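Local coordinates for response regulator aspartate phosphatase I (Bacillus subtilis subsp. subtilis, PDB 4I1A), which dephosphorylates the sporulation phosphotransferase Spo0F and activates ICEBs1 gene expression, excision and transfer by inactivating the repressor ImmR, at residues 303-306 with 307-310; 326-330 with 331-335; 336-339 with 340-344; 355-358 with 359-363. All coordinates share one frame; numbering follows the deposited sequence.

Contact 1 (303-306 with 307-310); sequences AKFK and ILEG
Glu309 N bonds back to Phe305 O over 2.8 Å and Gly310 N to Lys306 O over 3.0 Å, the i to i+4 spacing of an alpha helix that runs unbroken through 303-310. Just before these bonds the pattern is less even: Ile307 N bonds to Ala303 O and weakly to Lys304 O, which also takes a weak bond from Leu308 N.

The closest side-chain approach is between Lys306 and Glu309, which lie alongside each other and point the same way. It is a methylene that touches the carboxylate, Lys306 CD standing 3.2 Å from Glu309 OE1. The lysine bends sharply at its second torsion (chi2 -42°) and again at chi4, which returns its ammonium toward the preceding turn, where NZ is hydrogen-bonded to Ser302 O. Lys306 NZ therefore stays 4.9 Å from Glu309 OE1, too far for a salt bridge, although the opposite charges probably attract. Glu309 is extended, and its OE2 has a long, weak ion pair with Arg290.

On another side of the helix Phe305 CD1 approaches Leu308 CD1 at 4.4 Å. Phe267 of helix 261-275 meets the Phe305 ring edge-to-face and touches Leu308 as well. Ile307 faces a different neighbour, packing on Ala324 and Phe325 of helix 318-330, with its CG1 lying 3.7 Å from Ala303 O.

Buried apolar positions facing helices on several sides, with a Lys-Glu pair at a partly exposed strip, are consistent with a packed helix of the superhelical tetratricopeptide fold, here in the predicted fifth repeat.

Contact 2 (326-330 with 331-335); sequences SYLAS and RKMFA
Leu328 O receives two backbone bonds, from Arg331 N at 3.0 Å and from Met333 N at 3.1 Å, the donors arriving from opposite faces of its carbonyl plane. The Met333 bond is the straighter, with an N-H...O angle of 162°. Lys332 N bonds to Ala329 O at 3.0 Å. Within the last helical turn Ser330 OG, placed between its own backbone N and carbonyl carbon (chi1 76°), donates to Tyr327 O over 2.6 Å.

The 6→1 bond to Leu328 O, the 5→2 bond to Ala329 O and the positive phi of Lys332 define a Schellman motif that closes helix 318-330; Met333 then serves as N-cap position of helix 334-351 and centre of an inverse gamma turn.

Farther out, Arg331 folds over Tyr327. Its CG lies over the ring face in a CH-pi contact, 3.9 Å from the centroid, while Tyr327 CE1 sits 3.4 Å above the centre of the guanidinium. The two planes are 53° apart. Lys299 lies close to Arg331 NH2, a like charge. Further along, Leu328 CD2 meets Met333 SD at 3.8 Å, and Ala329 CB approaches Phe334 CE1 at 4.3 Å; the Phe334 ring also touches Lys370 and Ile371 of helix 354-373.

Contact 3 (336-339 with 340-344); sequences DVEN and FSIEV
Ser341 and Val337 form the central pair of this contact, one turn apart on helix 334-351, the first helix of the predicted sixth tetratricopeptide repeat. The polar contacts come first. Val337 O accepts two bonds from the same residue: Ser341 OG at 2.6 Å and Ser341 N at 3.0 Å. The hydroxyl lies only 16° from the carbonyl plane, whereas the amide stands 40° above it. What brings OG back to the preceding turn is its first torsion, 65°, which seats it between the serine's own N and carbonyl carbon. Putting an alanine here would probably cost Val337 O the shorter of its two bonds and leave the amide alone to hold this carbonyl. Phe340 N to Asp336 O, Ile342 N to Glu338 O and Glu343 N to Asn339 O continue the regular helical bonding.

The charged contact reaches a neighbouring helix: Asp336 OD2 makes a salt bridge with Lys304 of helix 299-313, whose side chain also packs on Phe340. This ties the two helices together near the start of 334-351.

The aliphatic contact is Ile342 CD1 with Glu338 CG, 4.4 Å apart. Other aliphatic carbons lie against backbone carbonyls, Ile342 CD1 3.5 Å from Glu338 O and Glu343 CG 3.4 Å from Asn339 O. Toward helix 354-373, Ser341 touches Met363 and Ser364, and Val337 touches Ala367.

The aromatic contact is with a carbonyl. The Phe340 ring turns its edge to the preceding turn, and Asp336 O lies in the ring plane with CD2 at 3.2 Å from it.

Contact 4 (355-358 with 359-363); sequences MLSN and EYYRM
Ser357 O is gripped by two amides, Tyr361 N at 3.0 Å and, weakly and at a poorer angle of 127°, Tyr360 N at 3.3 Å. The Tyr361 ring adds a third neighbour, its CD2 standing 3.1 Å from the same oxygen. Its CE2 comes equally near Ser357 OG, at 3.1 Å. The serine hydroxyl extends along this flank because it is turned opposite its backbone N (chi1 -176°), and there it is hydrogen-bonded to Ala345 O; Tyr361 OH is hydrogen-bonded to Asp346 OD1. Both groups thus fasten onto helix 334-351. If an alanine replaced Tyr361, Asp346 OD1 would probably be left without this mate and a gap would open beside Ser357 OG.

The preceding tyrosine, Tyr360, runs side by side with Leu356, Leu356 CD2 lying 4.2 Å from Tyr360 CE2. The Tyr360 ring presents its edge to Leu356 O, with CD2 3.3 Å away, and packs on Ile321 and Lys322 of helix 318-330. On the exposed side, Arg362 CG rests 3.1 Å from Asn358 O.

Adjacent tyrosines that both meet Ala345 of helix 334-351, Tyr360 reaching helix 318-330 as well, fit the helix-turn-helix packing of a tetratricopeptide repeat, here the predicted sixth.

How the contacts relate
Contact 1 is the most buried of the four, whereas contact 2 lies at the surface and contacts 3 and 4 are partly buried. Contacts 2 and 3 share helix 334-351, and Val337 CG2 packs on Leu328 CB at 3.8 Å. Contact 1 meets contact 2 where Ala303 CB packs on Tyr327 CD2 at 3.8 Å, joining helices 299-313 and 318-330, and meets contact 3 through an ion pair and Ile307 against Val344. Contact 4 joins contact 3 by Tyr360 on Val344, but does not touch contacts 1 or 2. Contacts 1, 3 and 4, each within a single helix, rely on i to i+4 bonds and side chains directed at neighbouring helices, while contact 2 departs from helical bonding to end one helix and start another.

Contact 1 (303-306 with 307-310)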
# COMPACT_ATOMS: atom_id res chain seq x y z
N ALA A 303 14.08 7.12 6.27
CA ALA A 303 13.43 8.27 6.89
C ALA A 303 12.27 7.82 7.80
O ALA A 303 12.06 8.37 8.89
CB ALA A 303 12.94 9.25 5.83
N LYS A 304 11.53 6.81 7.36
CA LYS A 304 10.43 6.34 8.18
C LYS A 304 10.88 5.69 9.48
O LYS A 304 10.29 5.94 10.54
CB LYS A 304 9.49 5.44 7.36
CG LYS A 304 8.66 6.22 6.33
CD LYS A 304 7.95 5.31 5.34
CE LYS A 304 6.98 6.13 4.48
NZ LYS A 304 6.48 5.40 3.29
N PHE A 305 11.92 4.85 9.43
CA PHE A 305 12.51 4.31 10.66
C PHE A 305 13.00 5.42 11.60
O PHE A 305 12.84 5.33 12.82
CB PHE A 305 13.62 3.29 10.38
CG PHE A 305 13.10 1.93 10.05
CD1 PHE A 305 12.51 1.14 11.03
CD2 PHE A 305 13.16 1.44 8.75
CE1 PHE A 305 12.00 -0.13 10.73
CE2 PHE A 305 12.65 0.17 8.44
CZ PHE A 305 12.09 -0.61 9.43
N LYS A 306 13.52 6.51 11.03
CA LYS A 306 13.92 7.67 11.83
C LYS A 306 12.77 8.31 12.62
O LYS A 306 12.99 8.87 13.70
CB LYS A 306 14.66 8.72 10.99
CG LYS A 306 15.96 8.23 10.36
CD LYS A 306 16.79 7.36 11.33
CE LYS A 306 17.72 6.37 10.60
NZ LYS A 306 16.98 5.38 9.74
N ILE A 307 11.56 8.22 12.09
CA ILE A 307 10.38 8.71 12.81
C ILE A 307 10.09 7.82 14.02
O ILE A 307 9.88 8.31 15.13
CB ILE A 307 9.11 8.76 11.92
CG1 ILE A 307 9.28 9.81 10.80
CG2 ILE A 307 7.86 9.08 12.77
CD1 ILE A 307 8.16 9.73 9.74
N LEU A 308 10.11 6.50 13.81
CA LEU A 308 9.95 5.56 14.91
C LEU A 308 11.05 5.77 15.96
O LEU A 308 10.79 5.78 17.16
CB LEU A 308 9.99 4.12 14.38
CG LEU A 308 8.86 3.68 13.45
CD1 LEU A 308 8.90 2.18 13.30
CD2 LEU A 308 7.45 4.16 13.93
N GLU A 309 12.28 5.95 15.49
CA GLU A 309 13.41 6.18 16.37
C GLU A 309 13.22 7.40 17.26
O GLU A 309 13.47 7.35 18.47
CB GLU A 309 14.70 6.35 15.58
CG GLU A 309 15.93 6.45 16.48
CD GLU A 309 17.21 6.61 15.69
OE1 GLU A 309 17.13 6.58 14.44
OE2 GLU A 309 18.29 6.77 16.31
N GLY A 310 12.77 8.50 16.66
CA GLY A 310 12.58 9.73 17.42
C GLY A 310 11.42 9.58 18.38
O GLY A 310 11.43 10.13 19.47

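Contact 2 (326-330 with 331-335)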
# COMPACT_ATOMS: atom_id res chain seq x y z
N SER A 326 11.02 16.29 6.71
CA SER A 326 11.67 17.12 5.71
C SER A 326 12.08 16.25 4.53
O SER A 326 11.85 16.62 3.38
CB SER A 326 12.92 17.80 6.28
OG SER A 326 12.59 18.83 7.19
N TYR A 327 12.68 15.09 4.80
CA TYR A 327 13.14 14.26 3.69
C TYR A 327 11.96 13.81 2.84
O TYR A 327 11.99 13.94 1.61
CB TYR A 327 13.96 13.03 4.13
CG TYR A 327 14.26 12.16 2.92
CD1 TYR A 327 15.34 12.46 2.09
CD2 TYR A 327 13.43 11.10 2.58
CE1 TYR A 327 15.61 11.69 0.96
CE2 TYR A 327 13.69 10.32 1.46
CZ TYR A 327 14.77 10.62 0.65
OH TYR A 327 15.00 9.85 -0.46
N LEU A 328 10.94 13.29 3.51
CA LEU A 328 9.74 12.80 2.82
C LEU A 328 9.06 13.90 2.01
O LEU A 328 8.76 13.70 0.83
CB LEU A 328 8.76 12.21 3.83
CG LEU A 328 9.22 10.89 4.45
CD1 LEU A 328 8.28 10.43 5.56
CD2 LEU A 328 9.37 9.82 3.36
N ALA A 329 8.85 15.05 2.63
CA ALA A 329 8.26 16.20 1.95
C ALA A 329 9.08 16.64 0.74
O ALA A 329 8.52 17.00 -0.29
CB ALA A 329 8.07 17.37 2.93
N SER A 330 10.40 16.61 0.86
CA SER A 330 11.25 17.03 -0.25
C SER A 330 11.10 16.07 -1.43
O SER A 330 11.34 16.44 -2.57
CB SER A 330 12.72 17.11 0.17
OG SER A 330 13.27 15.82 0.25
N ARG A 331 10.71 14.84 -1.13
CA ARG A 331 10.52 13.82 -2.17
C ARG A 331 9.09 13.80 -2.70
O ARG A 331 8.72 12.89 -3.45
CB ARG A 331 10.90 12.43 -1.63
CG ARG A 331 12.40 12.21 -1.39
CD ARG A 331 13.25 12.64 -2.57
NE ARG A 331 14.60 12.06 -2.54
CZ ARG A 331 15.71 12.75 -2.26
NH1 ARG A 331 15.65 14.04 -1.98
NH2 ARG A 331 16.88 12.13 -2.26
N LYS A 332 8.30 14.80 -2.31
CA LYS A 332 6.89 14.90 -2.70
C LYS A 332 6.03 13.72 -2.23
O LYS A 332 5.04 13.38 -2.87
CB LYS A 332 6.74 15.03 -4.22
CG LYS A 332 7.73 15.97 -4.89
CD LYS A 332 7.84 17.30 -4.18
CE LYS A 332 8.81 18.19 -4.93
NZ LYS A 332 9.10 19.45 -4.20
N MET A 333 6.41 13.10 -1.13
CA MET A 333 5.63 11.99 -0.57
C MET A 333 4.64 12.50 0.49
O MET A 333 4.72 12.18 1.68
CB MET A 333 6.58 10.92 -0.02
CG MET A 333 7.70 10.58 -1.00
SD MET A 333 8.81 9.29 -0.40
CE MET A 333 7.73 7.86 -0.55
N PHE A 334 3.69 13.29 0.03
CA PHE A 334 2.76 14.00 0.90
C PHE A 334 1.72 13.12 1.58
O PHE A 334 1.28 13.43 2.69
CB PHE A 334 2.13 15.16 0.12
CG PHE A 334 3.14 16.14 -0.40
CD1 PHE A 334 4.00 16.80 0.47
CD2 PHE A 334 3.26 16.39 -1.77
CE1 PHE A 334 4.95 17.70 -0.01
CE2 PHE A 334 4.20 17.28 -2.25
CZ PHE A 334 5.06 17.94 -1.36
N ALA A 335 1.34 12.02 0.93
CA ALA A 335 0.45 11.04 1.56
C ALA A 335 1.10 10.47 2.82
O ALA A 335 0.50 10.48 3.90
CB ALA A 335 0.07 9.92 0.57

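Contact 3 (336-339 with 340-344)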
# COMPACT_ATOMS: atom_id res chain seq x y z
N ASP A 336 2.34 9.99 2.69
CA ASP A 336 3.15 9.56 3.83
C ASP A 336 3.30 10.63 4.89
O ASP A 336 3.18 10.35 6.07
CB ASP A 336 4.53 9.11 3.37
CG ASP A 336 4.47 7.81 2.61
OD1 ASP A 336 3.45 7.11 2.71
OD2 ASP A 336 5.45 7.48 1.91
N VAL A 337 3.51 11.87 4.47
CA VAL A 337 3.65 12.98 5.41
C VAL A 337 2.34 13.25 6.14
O VAL A 337 2.31 13.53 7.34
CB VAL A 337 4.13 14.28 4.71
CG1 VAL A 337 4.01 15.50 5.66
CG2 VAL A 337 5.55 14.12 4.21
N GLU A 338 1.24 13.18 5.39
CA GLU A 338 -0.07 13.43 5.96
C GLU A 338 -0.44 12.35 6.97
O GLU A 338 -0.80 12.64 8.11
CB GLU A 338 -1.11 13.50 4.85
CG GLU A 338 -2.52 13.71 5.33
CD GLU A 338 -3.55 13.24 4.31
OE1 GLU A 338 -4.71 13.70 4.38
OE2 GLU A 338 -3.20 12.40 3.46
N ASN A 339 -0.33 11.09 6.56
CA ASN A 339 -0.68 9.99 7.43
C ASN A 339 0.22 9.86 8.66
O ASN A 339 -0.27 9.71 9.78
CB ASN A 339 -0.74 8.68 6.62
CG ASN A 339 -1.86 8.69 5.58
OD1 ASN A 339 -1.81 7.96 4.59
ND2 ASN A 339 -2.87 9.55 5.79
N PHE A 340 1.54 9.94 8.46
CA PHE A 340 2.47 9.80 9.58
C PHE A 340 2.42 10.96 10.55
O PHE A 340 2.52 10.76 11.77
CB PHE A 340 3.90 9.56 9.09
CG PHE A 340 4.17 8.14 8.79
CD1 PHE A 340 4.62 7.29 9.78
CD2 PHE A 340 3.95 7.63 7.51
CE1 PHE A 340 4.87 5.95 9.50
CE2 PHE A 340 4.20 6.29 7.22
CZ PHE A 340 4.66 5.45 8.22
N SER A 341 2.26 12.18 10.04
CA SER A 341 2.19 13.33 10.93
C SER A 341 0.93 13.32 11.81
O SER A 341 0.93 13.88 12.93
CB SER A 341 2.27 14.63 10.14
OG SER A 341 1.15 14.79 9.30
N ILE A 342 -0.14 12.71 11.32
CA ILE A 342 -1.33 12.54 12.15
C ILE A 342 -1.04 11.55 13.29
O ILE A 342 -1.42 11.77 14.44
CB ILE A 342 -2.55 12.07 11.32
CG1 ILE A 342 -3.10 13.23 10.48
CG2 ILE A 342 -3.63 11.47 12.24
CD1 ILE A 342 -4.09 12.74 9.37
N GLU A 343 -0.38 10.44 12.96
CA GLU A 343 -0.01 9.45 13.97
C GLU A 343 0.90 10.08 15.02
O GLU A 343 0.75 9.82 16.22
CB GLU A 343 0.70 8.27 13.32
CG GLU A 343 -0.19 7.48 12.37
CD GLU A 343 -0.35 6.05 12.81
OE1 GLU A 343 -0.25 5.15 11.95
OE2 GLU A 343 -0.56 5.84 14.03
N VAL A 344 1.82 10.92 14.57
CA VAL A 344 2.73 11.60 15.46
C VAL A 344 1.99 12.62 16.31
O VAL A 344 2.22 12.72 17.53
CB VAL A 344 3.90 12.26 14.68
CG1 VAL A 344 4.77 13.09 15.61
CG2 VAL A 344 4.75 11.18 14.00

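Contact 4 (355-358 with 359-363)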
# COMPACT_ATOMS: atom_id res chain seq x y z
N MET A 355 1.56 21.46 22.28
CA MET A 355 2.27 22.33 21.35
C MET A 355 2.87 21.50 20.21
O MET A 355 2.70 21.83 19.02
CB MET A 355 3.35 23.12 22.10
CG MET A 355 3.48 24.56 21.65
SD MET A 355 4.58 25.47 22.73
CE MET A 355 5.40 26.54 21.55
N LEU A 356 3.54 20.41 20.57
CA LEU A 356 4.11 19.51 19.57
C LEU A 356 3.01 18.88 18.74
O LEU A 356 3.12 18.78 17.52
CB LEU A 356 4.90 18.39 20.26
CG LEU A 356 6.42 18.51 20.39
CD1 LEU A 356 6.96 17.34 21.22
CD2 LEU A 356 7.07 18.52 19.01
N SER A 357 1.97 18.44 19.42
CA SER A 357 0.82 17.82 18.77
C SER A 357 0.18 18.76 17.75
O SER A 357 -0.17 18.33 16.66
CB SER A 357 -0.22 17.42 19.84
OG SER A 357 -1.31 16.72 19.27
N ASN A 358 0.03 20.04 18.10
CA ASN A 358 -0.49 21.03 17.17
C ASN A 358 0.40 21.24 15.94
O ASN A 358 -0.11 21.37 14.82
CB ASN A 358 -0.72 22.37 17.86
CG ASN A 358 -2.08 22.45 18.53
OD1 ASN A 358 -2.73 21.42 18.78
ND2 ASN A 358 -2.50 23.67 18.82
N GLU A 359 1.71 21.26 16.16
CA GLU A 359 2.69 21.42 15.08
C GLU A 359 2.51 20.35 14.03
O GLU A 359 2.60 20.62 12.84
CB GLU A 359 4.12 21.38 15.63
CG GLU A 359 5.19 21.16 14.57
CD GLU A 359 6.59 21.52 15.06
OE1 GLU A 359 6.76 22.63 15.60
OE2 GLU A 359 7.51 20.69 14.90
N TYR A 360 2.21 19.14 14.48
CA TYR A 360 2.07 18.02 13.56
C TYR A 360 0.68 17.91 12.93
O TYR A 360 0.55 17.42 11.80
CB TYR A 360 2.54 16.72 14.23
CG TYR A 360 4.06 16.62 14.20
CD1 TYR A 360 4.72 16.20 13.04
CD2 TYR A 360 4.82 17.00 15.30
CE1 TYR A 360 6.08 16.14 12.98
CE2 TYR A 360 6.21 16.93 15.26
CZ TYR A 360 6.83 16.51 14.09
OH TYR A 360 8.20 16.45 14.02
N TYR A 361 -0.36 18.38 13.62
CA TYR A 361 -1.68 18.49 12.98
C TYR A 361 -1.60 19.53 11.87
O TYR A 361 -2.13 19.32 10.78
CB TYR A 361 -2.80 18.84 13.98
CG TYR A 361 -3.19 17.67 14.89
CD1 TYR A 361 -3.54 16.43 14.36
CD2 TYR A 361 -3.21 17.82 16.28
CE1 TYR A 361 -3.89 15.36 15.19
CE2 TYR A 361 -3.55 16.75 17.12
CZ TYR A 361 -3.89 15.52 16.56
OH TYR A 361 -4.22 14.45 17.36
N ARG A 362 -0.88 20.63 12.15
CA ARG A 362 -0.68 21.69 11.15
C ARG A 362 0.03 21.15 9.94
O ARG A 362 -0.30 21.49 8.81
CB ARG A 362 0.12 22.86 11.73
CG ARG A 362 -0.63 23.66 12.81
CD ARG A 362 0.09 24.94 13.20
NE ARG A 362 -0.82 26.07 13.10
CZ ARG A 362 -0.54 27.21 12.50
NH1 ARG A 362 0.65 27.40 11.96
NH2 ARG A 362 -1.45 28.17 12.45
N MET A 363 1.00 20.28 10.18
CA MET A 363 1.78 19.73 9.08
C MET A 363 0.94 18.82 8.20
O MET A 363 1.08 18.83 6.97
CB MET A 363 3.01 18.97 9.59
CG MET A 363 3.99 18.66 8.48
SD MET A 363 5.55 18.12 9.16
CE MET A 363 5.02 16.51 9.60